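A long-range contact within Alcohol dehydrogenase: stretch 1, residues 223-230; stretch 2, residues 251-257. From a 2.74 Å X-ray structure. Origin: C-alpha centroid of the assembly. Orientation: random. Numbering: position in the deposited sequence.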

# COMPACT_ATOMS: atom_id res chain seq x y z
N ASN A 223 -20.05 0.89 -18.60
CA ASN A 223 -19.38 1.36 -17.39
C ASN A 223 -18.85 0.17 -16.60
O ASN A 223 -19.64 -0.60 -16.02
CB ASN A 223 -20.30 2.20 -16.49
CG ASN A 223 -19.52 3.02 -15.45
OD1 ASN A 223 -18.33 2.79 -15.19
ND2 ASN A 223 -20.19 3.99 -14.87
N PRO A 224 -17.51 0.02 -16.57
CA PRO A 224 -16.91 -1.13 -15.91
C PRO A 224 -17.15 -1.11 -14.41
O PRO A 224 -17.35 -2.17 -13.81
CB PRO A 224 -15.43 -1.03 -16.26
CG PRO A 224 -15.21 0.39 -16.63
CD PRO A 224 -16.50 0.96 -17.10
N VAL A 225 -17.18 0.09 -13.83
CA VAL A 225 -17.34 0.22 -12.40
C VAL A 225 -18.69 -0.32 -11.95
O VAL A 225 -18.74 -1.08 -10.99
CB VAL A 225 -17.17 1.68 -11.93
CG1 VAL A 225 -17.44 1.80 -10.44
CG2 VAL A 225 -15.77 2.19 -12.27
N ARG A 226 -19.77 0.10 -12.64
CA ARG A 226 -21.16 -0.35 -12.33
C ARG A 226 -21.26 -1.87 -12.40
O ARG A 226 -21.82 -2.54 -11.53
CB ARG A 226 -22.14 0.26 -13.35
N ARG A 227 -20.63 -2.40 -13.44
CA ARG A 227 -20.65 -3.80 -13.77
C ARG A 227 -19.84 -4.64 -12.76
O ARG A 227 -20.32 -5.66 -12.24
CB ARG A 227 -20.07 -3.89 -15.18
CG ARG A 227 -20.00 -5.26 -15.80
CD ARG A 227 -21.34 -5.98 -15.97
NE ARG A 227 -21.10 -7.04 -16.95
CZ ARG A 227 -21.08 -8.35 -16.70
NH1 ARG A 227 -21.40 -8.84 -15.50
NH2 ARG A 227 -20.79 -9.20 -17.68
N VAL A 228 -18.62 -4.21 -12.49
CA VAL A 228 -17.77 -4.86 -11.51
C VAL A 228 -18.46 -4.89 -10.15
O VAL A 228 -18.38 -5.87 -9.39
CB VAL A 228 -16.39 -4.15 -11.40
CG1 VAL A 228 -15.63 -4.57 -10.16
CG2 VAL A 228 -15.52 -4.43 -12.63
N ARG A 229 -19.14 -3.82 -9.81
CA ARG A 229 -19.76 -3.76 -8.50
C ARG A 229 -20.90 -4.76 -8.37
O ARG A 229 -20.98 -5.48 -7.37
CB ARG A 229 -20.21 -2.33 -8.18
CG ARG A 229 -19.05 -1.47 -7.70
CD ARG A 229 -19.51 -0.13 -7.15
NE ARG A 229 -18.37 0.77 -6.95
CZ ARG A 229 -18.44 2.11 -6.94
NH1 ARG A 229 -19.60 2.74 -7.12
NH2 ARG A 229 -17.33 2.82 -6.76
N SER A 230 -21.76 -4.82 -9.40
CA SER A 230 -22.88 -5.78 -9.41
C SER A 230 -22.39 -7.24 -9.35
O SER A 230 -23.01 -8.10 -8.71
CB SER A 230 -23.80 -5.56 -10.62
OG SER A 230 -23.08 -5.14 -11.77
N SER A 251 -7.47 5.70 -11.58
CA SER A 251 -8.64 6.27 -10.91
C SER A 251 -9.76 5.24 -10.94
O SER A 251 -10.53 5.08 -9.98
CB SER A 251 -9.09 7.55 -11.62
OG SER A 251 -7.97 8.36 -11.93
N LEU A 252 -9.82 4.55 -12.06
CA LEU A 252 -10.76 3.47 -12.24
C LEU A 252 -10.54 2.38 -11.20
O LEU A 252 -11.49 1.95 -10.55
CB LEU A 252 -10.61 2.89 -13.64
CG LEU A 252 -11.86 2.21 -14.17
CD1 LEU A 252 -12.98 3.23 -14.42
CD2 LEU A 252 -11.50 1.47 -15.44
N ALA A 253 -9.29 1.96 -11.03
CA ALA A 253 -8.96 0.94 -10.07
C ALA A 253 -9.40 1.34 -8.67
O ALA A 253 -9.97 0.51 -7.93
CB ALA A 253 -7.47 0.63 -10.09
N LEU A 254 -9.14 2.60 -8.33
CA LEU A 254 -9.45 3.13 -7.00
C LEU A 254 -10.95 3.33 -6.73
O LEU A 254 -11.42 3.18 -5.61
CB LEU A 254 -8.67 4.42 -6.75
CG LEU A 254 -7.17 4.14 -6.56
CD1 LEU A 254 -6.36 5.40 -6.73
CD2 LEU A 254 -6.86 3.52 -5.20
N GLU A 255 -11.70 3.65 -7.77
CA GLU A 255 -13.13 3.73 -7.65
C GLU A 255 -13.73 2.31 -7.53
O GLU A 255 -14.59 2.03 -6.70
CB GLU A 255 -13.69 4.44 -8.87
CG GLU A 255 -15.09 4.98 -8.65
CD GLU A 255 -15.63 5.77 -9.83
OE1 GLU A 255 -14.88 5.97 -10.83
OE2 GLU A 255 -16.79 6.20 -9.76
N MET A 256 -13.26 1.43 -8.39
CA MET A 256 -13.78 0.08 -8.51
C MET A 256 -13.61 -0.77 -7.23
O MET A 256 -14.54 -1.46 -6.80
CB MET A 256 -13.03 -0.52 -9.69
CG MET A 256 -13.36 -1.94 -10.10
SD MET A 256 -12.31 -2.35 -11.52
CE MET A 256 -12.84 -1.17 -12.76
N VAL A 257 -12.43 -0.72 -6.62
CA VAL A 257 -12.08 -1.63 -5.53
C VAL A 257 -13.03 -1.39 -4.37
O VAL A 257 -13.45 -0.26 -4.16
CB VAL A 257 -10.60 -1.43 -5.07
CG1 VAL A 257 -10.41 -0.08 -4.39
CG2 VAL A 257 -10.14 -2.56 -4.15

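The two stretches are largely helical and belong to the same chain, and touching residues are at least 26 positions apart in the sequence. Helix 224-230 opens within the first stretch, whereas helix 251-256 enters the second from earlier in the chain and gives way at Val 257, the first residue to leave helical phi/psi. Their N-to-C directions diverge by 34°, and the axes approach to 9.9 Å. The backbones are nearest at Val 225 and Met 256, whose CA atoms are 5.3 Å apart, so the start of one helix lies beside the end of the other. Together the stretches bury 351 Å² of surface.

Most of the contact is apolar. Met 256 contributes the largest covered area, 88 Å². Its side chain is extended through chi1 and chi2, both t, before chi3 turns to m. Its CG meets Val 228 CG1 at 3.5 Å, while its terminal CE lies 4.4 Å from Pro 224 CB and 4.5 Å from Val 225 CG2. Pro 224, Val 225 and Val 228 thus each offer hydrocarbon to this flexible thioether chain. One turn earlier in the second helix, Leu 252 extends the patch. Its CA-to-CB bond points sideways, but the end of the side chain comes nearer, bringing CD1 to 3.7 Å from Val 225 CG2 and CD2 to 4.0 Å from Pro 224 CG. Val 225 consequently touches both Leu 252 and Met 256, and its CG2 also lies 4.1 Å from Glu 255 OE1, a van der Waals contact with the carboxylate.

A single hydrogen bond joins the stretches. Arg 229 projects its long side chain across the gap, and NH2 donates to the backbone O of Glu 255 at 2.9 Å, with an N-H...O angle of 160°. The acceptor lies at the guanidinium edge, near its plane, where the N-H groups point. Near the end of the second helix, this carbonyl is thereby met by a positively charged donor. The carboxylate of Glu 255 plays a looser part: its OE2 is 4.6 Å from Arg 229 NH2 and well out of the guanidinium plane, so the opposite charges are near each other without forming a salt bridge.

Local bonds order the first helix at its start. Asn 223 occupies the N-cap position, and its OD1 accepts from Val 225 N at 3.2 Å, satisfying an amide in the first turn.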